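PDB 5J90: RagB/SusD domain protein from Flavobacterium johnsoniae, which binds chitin as a SusD homologue and probably helps to capture chitin chains at the cell surface for uptake and breakdown. Local coordinates for residues G31-M36 / Y102-K107. Sequence-based numbering, arbitrary orientation.
Sequences GGFAPM and YDIANK
Ile104 turns CG1 away from its own carbonyl carbon (chi1 -67°) and then runs nearly extended through chi2, 164°, which carries CD1 off helix 83-108 and over the ring of Phe33. In Phe33, CG lies beside the backbone N, which turns the ring to Ile104. The two side chains meet at about a right angle, the methyl coming down on one face close to the ring centre: CD1 of Ile104 stands 3.9 Å from the centroid of the Phe33 ring and 12° off its normal, a CH-pi contact. Its nearest ring atom is CE1 of Phe33, 3.8 Å from Ile104 CD1.

The same methyl is held from two further directions. The bent chain of Met36, one turn on in helix 33-37, brings SD to 3.9 Å from Ile104 CD1, while the backbone of Gly32 places its carbonyl carbon C 3.8 Å from Ile104 CD1. With no side chain at Gly32, the backbones come close here, CA of Gly32 lying 6.4 Å from CA of Ile104.

Leu122 of helix 113-134 touches both Phe33 and Met36, and Phe184 packs edge-to-face with Phe33. Cutting Phe33 back to an alanine is likely to uncover the Ile104 methyl on that side and leave Phe184 without its edge-to-face mate. Beside this apolar centre, Lys107 NZ forms a salt bridge with Asp103 OD2, 3.1 Å away, within one helix turn, and also hydrogen-bonds to the backbone O of His28. The N-terminal helical turns are thus joined to the end of helix 83-108 by a buried contact, apolar in its side chains and without polar bonds between the two segments, that rests on shape and dispersion and is centred on a single methyl group.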
ATOM      1  N   GLY A  31      40.062  -8.670   3.242  1.00 18.05           N
ATOM      2  CA  GLY A  31      39.948  -7.641   4.263  1.00 16.03           C
ATOM      3  C   GLY A  31      38.605  -6.930   4.290  1.00 16.12           C
ATOM      4  O   GLY A  31      38.235  -6.302   5.286  1.00 17.21           O
ATOM      5  N   GLY A  32      37.864  -7.032   3.194  1.00 16.27           N
ATOM      6  CA  GLY A  32      36.576  -6.368   3.095  1.00 15.88           C
ATOM      7  C   GLY A  32      35.479  -7.048   3.898  1.00 13.19           C
ATOM      8  O   GLY A  32      34.446  -6.434   4.197  1.00 13.06           O
ATOM      9  N   PHE A  33      35.687  -8.313   4.253  1.00 12.53           N
ATOM     10  CA  PHE A  33      34.650  -9.059   4.953  1.00 11.72           C
ATOM     11  C   PHE A  33      34.443  -8.645   6.406  1.00 12.52           C
ATOM     12  O   PHE A  33      33.306  -8.589   6.882  1.00 12.69           O
ATOM     13  CB  PHE A  33      34.885 -10.566   4.823  1.00 11.61           C
ATOM     14  CG  PHE A  33      34.541 -11.099   3.466  1.00 12.23           C
ATOM     15  CD1 PHE A  33      35.493 -11.144   2.460  1.00 14.12           C
ATOM     16  CD2 PHE A  33      33.255 -11.540   3.189  1.00 12.64           C
ATOM     17  CE1 PHE A  33      35.170 -11.626   1.205  1.00 13.84           C
ATOM     18  CE2 PHE A  33      32.926 -12.026   1.936  1.00 13.20           C
ATOM     19  CZ  PHE A  33      33.885 -12.071   0.939  1.00 13.40           C
ATOM     20  N   ALA A  34      35.526  -8.328   7.116  1.00 12.62           N
ATOM     21  CA  ALA A  34      35.410  -8.006   8.535  1.00 12.67           C
ATOM     22  C   ALA A  34      34.445  -6.855   8.829  1.00 12.30           C
ATOM     23  O   ALA A  34      33.610  -6.971   9.725  1.00 12.04           O
ATOM     24  CB  ALA A  34      36.792  -7.748   9.151  1.00 13.82           C
ATOM     25  N   PRO A  35      34.556  -5.736   8.091  1.00 12.58           N
ATOM     26  CA  PRO A  35      33.611  -4.643   8.361  1.00 12.50           C
ATOM     27  C   PRO A  35      32.161  -5.008   8.017  1.00 12.06           C
ATOM     28  O   PRO A  35      31.254  -4.433   8.614  1.00 12.71           O
ATOM     29  CB  PRO A  35      34.093  -3.501   7.458  1.00 13.48           C
ATOM     30  CG  PRO A  35      35.437  -3.896   6.956  1.00 21.77           C
ATOM     31  CD  PRO A  35      35.612  -5.369   7.129  1.00 13.36           C
ATOM     32  N   MET A  36      31.943  -5.922   7.076  1.00 11.56           N
ATOM     33  CA  MET A  36      30.577  -6.406   6.827  1.00 11.03           C
ATOM     34  C   MET A  36      30.069  -7.186   8.040  1.00 11.62           C
ATOM     35  O   MET A  36      29.001  -6.888   8.581  1.00 11.42           O
ATOM     36  CB  MET A  36      30.505  -7.261   5.560  1.00 10.65           C
ATOM     37  CG  MET A  36      30.988  -6.535   4.323  1.00 11.91           C
ATOM     38  SD  MET A  36      30.716  -7.461   2.788  1.00 12.29           S
ATOM     39  CE  MET A  36      28.934  -7.249   2.594  1.00 12.56           C
ATOM     40  N   TYR A 102      30.356  -3.668  -2.515  1.00 12.13           N
ATOM     41  CA  TYR A 102      30.695  -3.061  -3.795  1.00 12.96           C
ATOM     42  C   TYR A 102      32.169  -3.294  -4.128  1.00 12.69           C
ATOM     43  O   TYR A 102      32.510  -3.724  -5.232  1.00 15.02           O
ATOM     44  CB  TYR A 102      30.371  -1.568  -3.695  1.00 14.07           C
ATOM     45  CG  TYR A 102      30.810  -0.683  -4.836  1.00 15.82           C
ATOM     46  CD1 TYR A 102      30.149  -0.710  -6.053  1.00 15.08           C
ATOM     47  CD2 TYR A 102      31.848   0.224  -4.671  1.00 18.76           C
ATOM     48  CE1 TYR A 102      30.525   0.125  -7.096  1.00 18.51           C
ATOM     49  CE2 TYR A 102      32.235   1.063  -5.708  1.00 18.08           C
ATOM     50  CZ  TYR A 102      31.567   1.008  -6.913  1.00 20.14           C
ATOM     51  OH  TYR A 102      31.942   1.835  -7.951  1.00 26.58           O
ATOM     52  N   ASP A 103      33.029  -3.018  -3.152  1.00 13.32           N
ATOM     53  CA  ASP A 103      34.473  -3.125  -3.332  1.00 15.56           C
ATOM     54  C   ASP A 103      34.875  -4.576  -3.591  1.00 15.37           C
ATOM     55  O   ASP A 103      35.630  -4.860  -4.518  1.00 15.31           O
ATOM     56  CB  ASP A 103      35.188  -2.571  -2.095  1.00 14.74           C
ATOM     57  CG  ASP A 103      36.669  -2.319  -2.324  1.00 18.01           C
ATOM     58  OD1 ASP A 103      37.046  -1.856  -3.423  1.00 20.06           O
ATOM     59  OD2 ASP A 103      37.451  -2.573  -1.385  1.00 20.29           O
ATOM     60  N   ILE A 104      34.360  -5.497  -2.777  1.00 13.03           N
ATOM     61  CA  ILE A 104      34.637  -6.919  -2.982  1.00 14.60           C
ATOM     62  C   ILE A 104      34.163  -7.376  -4.362  1.00 15.72           C
ATOM     63  O   ILE A 104      34.874  -8.104  -5.060  1.00 15.21           O
ATOM     64  CB  ILE A 104      34.009  -7.806  -1.877  1.00 13.28           C
ATOM     65  CG1 ILE A 104      34.681  -7.540  -0.530  1.00 14.68           C
ATOM     66  CG2 ILE A 104      34.128  -9.286  -2.242  1.00 13.71           C
ATOM     67  CD1 ILE A 104      33.895  -8.059   0.648  1.00 13.54           C
ATOM     68  N   ALA A 105      32.974  -6.944  -4.772  1.00 13.43           N
ATOM     69  CA  ALA A 105      32.457  -7.341  -6.077  1.00 14.13           C
ATOM     70  C   ALA A 105      33.378  -6.848  -7.187  1.00 15.89           C
ATOM     71  O   ALA A 105      33.691  -7.592  -8.122  1.00 16.40           O
ATOM     72  CB  ALA A 105      31.041  -6.812  -6.276  1.00 14.55           C
ATOM     73  N   ASN A 106      33.821  -5.598  -7.077  1.00 15.32           N
ATOM     74  CA  ASN A 106      34.702  -5.030  -8.095  1.00 16.33           C
ATOM     75  C   ASN A 106      35.995  -5.828  -8.247  1.00 16.92           C
ATOM     76  O   ASN A 106      36.489  -6.023  -9.356  1.00 20.60           O
ATOM     77  CB  ASN A 106      35.021  -3.565  -7.796  1.00 18.11           C
ATOM     78  CG  ASN A 106      33.803  -2.674  -7.898  1.00 20.37           C
ATOM     79  OD1 ASN A 106      32.842  -2.999  -8.593  1.00 19.63           O
ATOM     80  ND2 ASN A 106      33.834  -1.545  -7.201  1.00 19.62           N
ATOM     81  N   LYS A 107      36.529  -6.301  -7.129  1.00 16.57           N
ATOM     82  CA  LYS A 107      37.801  -7.019  -7.135  1.00 17.85           C
ATOM     83  C   LYS A 107      37.645  -8.495  -7.478  1.00 23.83           C
ATOM     84  O   LYS A 107      38.585  -9.126  -7.970  1.00 21.37           O
ATOM     85  CB  LYS A 107      38.479  -6.905  -5.769  1.00 22.21           C
ATOM     86  CG  LYS A 107      38.876  -5.497  -5.347  1.00 20.99           C
ATOM     87  CD  LYS A 107      39.353  -5.509  -3.901  1.00 23.70           C
ATOM     88  CE  LYS A 107      39.723  -4.127  -3.400  1.00 25.83           C
ATOM     89  NZ  LYS A 107      40.081  -4.155  -1.948  1.00 23.51           N
TER